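Local coordinates for protein spondin-1 (PDB 2ZOU) that probably acts in cell adhesion within the extracellular matrix, as a secreted glycoprotein whose reeler domain folds as a beta-sandwich, at residues 125-128 and 129-133. Sequence-based numbering, arbitrary orientation. Where two conformers were deposited one is given.
Sequences SIVQ and KRIIY. With EDO (1,2-ethanediol), chain D; EDO (1,2-ethanediol), chain F.
Ile126 and Ile132 are paired across the two strands of a tight beta hairpin, a local contact at the surface of the reeler domain where strand 120-127 turns back into strand 131-144. They form an antiparallel hydrogen-bonded pair. Ile132 N gives a nearly straight bond to Ile126 O (2.9 Å), and Ile126 N returns a more bent one to Ile132 O. That second carbonyl is gripped twice, because Ser125 OG also donates to Ile132 O at 2.7 Å, from a position tilted 27° out of the carbonyl plane. The serine reaches it with OG anti to the backbone N (chi1 172°); a short hydroxyl side chain suits this place, and OG accepts a bond from O1 of an ethanediol molecule, probably left by the crystallisation liquor.

The side chains of the two isoleucines lie side by side on one face of the sheet, Ile126 CD1 4.0 Å from Ile132 CG1, and Ile126 continues inward onto Phe24 of strand 24-28. On the other face Val127 and Ile131 form the non-hydrogen-bonded pair, and Ile131 CD1 folds over the valine to within 3.5 Å of Val127 CB. Ile131 CG2 sits 3.8 Å above the centre of the Tyr133 ring, a CH-pi type of packing. Ser125, Ile131 and Ile132 were modelled in two conformers, and their side-chain contacts hold for the one described. Nearer the turn, Gln128 N closes onto Arg130 O (3.1 Å), while the long chains of Lys129 and Arg130 suit the exposed bend. Such alternation marks an antiparallel beta hairpin, here edging one sheet of the reeler beta-sandwich.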
loop_
_atom_site.group_PDB
_atom_site.type_symbol
_atom_site.label_atom_id
_atom_site.label_comp_id
_atom_site.label_asym_id
_atom_site.label_seq_id
_atom_site.Cartn_x
_atom_site.Cartn_y
_atom_site.Cartn_z
ATOM N N SER A 125 5.550 -2.981 1.939
ATOM C CA SER A 125 6.717 -3.776 2.271
ATOM C C SER A 125 6.585 -5.082 1.514
ATOM O O SER A 125 5.460 -5.561 1.321
ATOM C CB SER A 125 6.741 -4.027 3.778
ATOM O OG SER A 125 7.754 -4.943 4.121
ATOM N N ILE A 126 7.700 -5.671 1.078
ATOM C CA ILE A 126 7.636 -6.965 0.385
ATOM C C ILE A 126 8.673 -7.969 0.899
ATOM O O ILE A 126 9.650 -7.587 1.556
ATOM C CB ILE A 126 7.746 -6.866 -1.187
ATOM C CG1 ILE A 126 9.169 -6.494 -1.633
ATOM C CG2 ILE A 126 6.638 -5.960 -1.800
ATOM C CD1 ILE A 126 10.099 -7.670 -1.877
ATOM N N VAL A 127 8.454 -9.240 0.575
ATOM C CA VAL A 127 9.499 -10.274 0.704
ATOM C C VAL A 127 9.731 -11.039 -0.601
ATOM O O VAL A 127 8.773 -11.451 -1.246
ATOM C CB VAL A 127 9.252 -11.261 1.892
ATOM C CG1 VAL A 127 7.896 -11.936 1.791
ATOM C CG2 VAL A 127 10.381 -12.288 1.981
ATOM N N GLN A 128 11.007 -11.213 -0.980
ATOM C CA GLN A 128 11.423 -12.056 -2.117
ATOM C C GLN A 128 12.362 -13.133 -1.571
ATOM O O GLN A 128 11.920 -14.249 -1.306
ATOM C CB GLN A 128 12.099 -11.221 -3.229
ATOM C CG GLN A 128 12.490 -12.028 -4.496
ATOM C CD GLN A 128 13.093 -11.189 -5.635
ATOM O OE1 GLN A 128 13.370 -11.718 -6.713
ATOM N NE2 GLN A 128 13.335 -9.913 -5.388
ATOM N N LYS A 129 13.642 -12.789 -1.398
ATOM C CA LYS A 129 14.613 -13.598 -0.646
ATOM C C LYS A 129 15.247 -12.756 0.467
ATOM O O LYS A 129 16.163 -13.206 1.177
ATOM C CB LYS A 129 15.673 -14.189 -1.583
ATOM C CG LYS A 129 15.106 -15.196 -2.583
ATOM C CD LYS A 129 16.173 -16.100 -3.140
ATOM C CE LYS A 129 15.618 -16.978 -4.247
ATOM N NZ LYS A 129 16.611 -18.002 -4.651
ATOM N N ARG A 130 14.733 -11.535 0.611
ATOM C CA ARG A 130 15.069 -10.620 1.696
ATOM C C ARG A 130 13.823 -9.764 1.891
ATOM O O ARG A 130 12.949 -9.761 1.022
ATOM C CB ARG A 130 16.290 -9.745 1.368
ATOM C CG ARG A 130 16.043 -8.697 0.299
ATOM C CD ARG A 130 17.274 -7.871 0.053
ATOM N NE ARG A 130 17.071 -6.981 -1.083
ATOM C CZ ARG A 130 18.017 -6.229 -1.625
ATOM N NH1 ARG A 130 19.248 -6.244 -1.136
ATOM N NH2 ARG A 130 17.724 -5.459 -2.663
ATOM N N ILE A 131 13.751 -9.052 3.015
ATOM C CA ILE A 131 12.644 -8.129 3.277
ATOM C C ILE A 131 12.998 -6.707 2.852
ATOM O O ILE A 131 14.082 -6.189 3.160
ATOM C CB ILE A 131 12.241 -8.090 4.780
ATOM C CG1 ILE A 131 11.993 -9.494 5.358
ATOM C CG2 ILE A 131 11.068 -7.109 5.011
ATOM C CD1 ILE A 131 10.737 -10.175 4.889
ATOM N N ILE A 132 12.061 -6.073 2.160
ATOM C CA ILE A 132 12.141 -4.647 1.919
ATOM C C ILE A 132 11.124 -4.028 2.853
ATOM O O ILE A 132 9.921 -4.257 2.708
ATOM C CB ILE A 132 11.855 -4.286 0.441
ATOM C CG1 ILE A 132 12.803 -5.019 -0.515
ATOM C CG2 ILE A 132 11.904 -2.770 0.228
ATOM C CD1 ILE A 132 14.281 -4.710 -0.318
ATOM N N TYR A 133 11.638 -3.306 3.844
ATOM C CA TYR A 133 10.845 -2.718 4.915
ATOM C C TYR A 133 10.111 -1.470 4.446
ATOM O O TYR A 133 10.453 -0.904 3.414
ATOM C CB TYR A 133 11.763 -2.386 6.096
ATOM C CG TYR A 133 12.345 -3.615 6.751
ATOM C CD1 TYR A 133 11.665 -4.248 7.784
ATOM C CD2 TYR A 133 13.558 -4.155 6.328
ATOM C CE1 TYR A 133 12.195 -5.381 8.404
ATOM C CE2 TYR A 133 14.086 -5.290 6.928
ATOM C CZ TYR A 133 13.393 -5.896 7.963
ATOM O OH TYR A 133 13.889 -7.021 8.581
HETATM C C1 EDO D . 7.218 -8.407 4.586
HETATM O O1 EDO D . 7.107 -7.213 5.367
HETATM C C2 EDO D . 6.120 -8.425 3.531
HETATM O O2 EDO D . 4.832 -8.331 4.160
HETATM C C1 EDO F . 10.072 0.678 0.737
HETATM O O1 EDO F . 9.298 -0.363 1.336
HETATM C C2 EDO F . 11.546 0.312 0.683
HETATM O O2 EDO F . 12.144 0.883 -0.481
#